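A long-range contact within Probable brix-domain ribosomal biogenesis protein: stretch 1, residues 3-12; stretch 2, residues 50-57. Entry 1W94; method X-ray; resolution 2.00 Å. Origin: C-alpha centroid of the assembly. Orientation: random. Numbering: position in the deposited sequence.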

# COMPACT_ATOMS: atom_id res chain seq x y z
N LEU A 3 0.98 -5.85 -9.36
CA LEU A 3 1.82 -6.85 -8.69
C LEU A 3 2.60 -6.16 -7.55
O LEU A 3 3.20 -5.11 -7.76
CB LEU A 3 2.78 -7.55 -9.66
CG LEU A 3 3.80 -8.60 -9.14
CD1 LEU A 3 4.22 -9.59 -10.21
CD2 LEU A 3 5.05 -7.94 -8.64
N LEU A 4 2.60 -6.77 -6.38
CA LEU A 4 3.40 -6.29 -5.28
C LEU A 4 4.52 -7.29 -4.99
O LEU A 4 4.31 -8.50 -5.00
CB LEU A 4 2.53 -6.12 -4.04
CG LEU A 4 2.95 -5.65 -2.65
CD1 LEU A 4 4.12 -6.36 -2.06
CD2 LEU A 4 3.16 -4.18 -2.59
N THR A 5 5.69 -6.74 -4.65
CA THR A 5 6.84 -7.49 -4.17
C THR A 5 7.61 -6.60 -3.18
O THR A 5 7.21 -5.46 -2.89
CB THR A 5 7.73 -7.96 -5.35
OG1 THR A 5 8.56 -9.05 -4.94
CG2 THR A 5 8.60 -6.81 -5.93
N THR A 6 8.69 -7.15 -2.65
CA THR A 6 9.56 -6.46 -1.70
C THR A 6 10.94 -6.24 -2.32
O THR A 6 11.24 -6.73 -3.40
CB THR A 6 9.79 -7.32 -0.42
OG1 THR A 6 10.51 -8.53 -0.76
CG2 THR A 6 8.47 -7.67 0.27
N SER A 7 11.78 -5.50 -1.61
CA SER A 7 13.20 -5.45 -1.86
C SER A 7 13.82 -6.86 -1.62
O SER A 7 13.19 -7.72 -0.99
CB SER A 7 13.84 -4.42 -0.93
OG SER A 7 13.36 -4.57 0.41
N ARG A 8 15.01 -7.11 -2.14
CA ARG A 8 15.67 -8.40 -1.94
C ARG A 8 16.04 -8.64 -0.47
O ARG A 8 16.42 -7.71 0.24
CB ARG A 8 16.89 -8.52 -2.84
CG ARG A 8 16.50 -8.80 -4.31
CD ARG A 8 17.72 -8.86 -5.19
NE ARG A 8 18.20 -7.54 -5.58
CZ ARG A 8 19.26 -6.94 -5.05
NH1 ARG A 8 19.97 -7.54 -4.09
NH2 ARG A 8 19.60 -5.73 -5.47
N LYS A 9 15.92 -9.90 -0.04
CA LYS A 9 16.19 -10.35 1.33
C LYS A 9 15.44 -9.55 2.41
O LYS A 9 16.08 -8.88 3.23
CB LYS A 9 17.71 -10.33 1.61
CG LYS A 9 18.55 -11.18 0.64
N PRO A 10 14.08 -9.60 2.40
CA PRO A 10 13.26 -8.87 3.36
C PRO A 10 13.19 -9.59 4.71
O PRO A 10 13.30 -10.82 4.79
CB PRO A 10 11.88 -8.91 2.71
CG PRO A 10 11.86 -10.22 2.01
CD PRO A 10 13.24 -10.36 1.46
N SER A 11 12.95 -8.83 5.77
CA SER A 11 12.77 -9.43 7.09
C SER A 11 11.40 -10.10 7.15
O SER A 11 10.54 -9.85 6.31
CB SER A 11 12.80 -8.34 8.15
OG SER A 11 11.72 -7.44 7.92
N GLN A 12 11.19 -10.93 8.18
CA GLN A 12 9.87 -11.50 8.45
C GLN A 12 8.77 -10.44 8.50
O GLN A 12 7.68 -10.65 7.96
CB GLN A 12 9.89 -12.23 9.79
CG GLN A 12 9.38 -13.63 9.75
N VAL A 50 6.81 -1.92 -5.10
CA VAL A 50 7.89 -2.57 -4.36
C VAL A 50 7.92 -1.98 -2.93
O VAL A 50 8.08 -0.77 -2.76
CB VAL A 50 9.26 -2.37 -5.06
CG1 VAL A 50 10.33 -3.18 -4.35
CG2 VAL A 50 9.19 -2.81 -6.50
N VAL A 51 7.73 -2.83 -1.93
CA VAL A 51 7.94 -2.41 -0.56
C VAL A 51 9.41 -2.61 -0.24
O VAL A 51 9.89 -3.76 -0.18
CB VAL A 51 7.08 -3.19 0.46
CG1 VAL A 51 7.30 -2.62 1.92
CG2 VAL A 51 5.57 -3.19 0.05
N SER A 52 10.13 -1.52 -0.02
CA SER A 52 11.51 -1.61 0.45
C SER A 52 11.64 -1.26 1.94
O SER A 52 10.73 -0.65 2.53
CB SER A 52 12.47 -0.77 -0.43
OG SER A 52 12.02 0.57 -0.55
N GLU A 53 12.76 -1.67 2.54
CA GLU A 53 13.03 -1.47 3.95
C GLU A 53 14.24 -0.62 4.21
O GLU A 53 15.10 -0.45 3.35
CB GLU A 53 13.32 -2.78 4.69
CG GLU A 53 12.97 -4.06 4.02
CD GLU A 53 13.64 -5.23 4.76
OE1 GLU A 53 14.87 -5.36 4.64
OE2 GLU A 53 12.95 -6.00 5.45
N ARG A 54 14.31 -0.10 5.43
CA ARG A 54 15.56 0.37 6.00
C ARG A 54 15.64 -0.30 7.36
O ARG A 54 14.69 -0.24 8.14
CB ARG A 54 15.53 1.89 6.20
CG ARG A 54 15.23 2.75 4.99
CD ARG A 54 15.08 4.24 5.45
N HIS A 55 16.78 -0.94 7.65
CA HIS A 55 17.02 -1.56 8.96
C HIS A 55 15.95 -2.60 9.32
O HIS A 55 15.56 -2.75 10.49
CB HIS A 55 17.19 -0.49 10.06
CG HIS A 55 18.27 0.51 9.76
ND1 HIS A 55 19.61 0.22 9.89
CD2 HIS A 55 18.21 1.79 9.32
CE1 HIS A 55 20.33 1.27 9.54
NE2 HIS A 55 19.50 2.23 9.18
N GLY A 56 15.46 -3.33 8.31
CA GLY A 56 14.54 -4.45 8.55
C GLY A 56 13.06 -4.13 8.70
O GLY A 56 12.24 -5.04 8.85
N ASN A 57 12.72 -2.83 8.64
CA ASN A 57 11.32 -2.37 8.65
C ASN A 57 10.90 -1.89 7.24
O ASN A 57 11.68 -1.22 6.56
CB ASN A 57 11.16 -1.20 9.64
CG ASN A 57 11.48 -1.59 11.08
OD1 ASN A 57 11.20 -2.71 11.52
ND2 ASN A 57 12.08 -0.65 11.83
O HOH W 1 15.30 -5.65 1.78
O HOH W 2 15.38 -2.19 0.96

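How do the two stretches pair at their start? Strands 3-6 and 50-54 run parallel, their directions differing by 16°. Val-51 N donates to Thr-5 O at 2.8 Å, and Ser-7 N donates to Val-51 O at 2.9 Å, so Val-51 uses both its backbone polar groups on the other stretch, one on strand residue Thr-5 and one on Ser-7 just past the strand's end. The same two oxygens also receive CA-H...O contacts: Val-50 CA lies 3.3 Å from Thr-5 O, and Thr-6 CA lies 3.1 Å from Val-51 O.

Where do the strand side chains go? Thr-5 and Val-50 share one face of the sheet, both with chi1 at t, and their CG2 atoms lie 4.1 Å apart. Thr-6 and Val-51 occupy the other. Leu-4 points its CA-to-CB bond sideways, yet its t, m rotamer brings CD2 to 3.7 Å from Val-51 CG2, an apolar contact. Thr-6, at chi1 p, turns its hydroxyl onward along its own chain, where OG1 donates to Ser-7 O at 2.8 Å.

What links Ser-7 to Glu-53 once the strand pairing ends? Water does. In its p rotamer Ser-7 donates from OG to water 1 at 2.6 Å, and that water donates to Glu-53 OE1 at 2.9 Å and to Arg-8 O at 2.8 Å. Water 2 gives Ser-7 OG a weak bond of 3.2 Å and accepts from Glu-53 N at 3.1 Å.

How does Glu-53 reach Ser-11? Its chi1 of -15° lies between wells, while chi2 is t; in this conformation OE2 accepts from Ser-11 N at 2.8 Å, almost linearly at 176°. Ser-11, at chi1 p, donates from OG to Gly-56 O at 2.6 Å, and its side chain also caps the following helix. Gly-56 sits in a type I' turn from Arg-54 to Asn-57, with a positive phi of 84° that favours glycine.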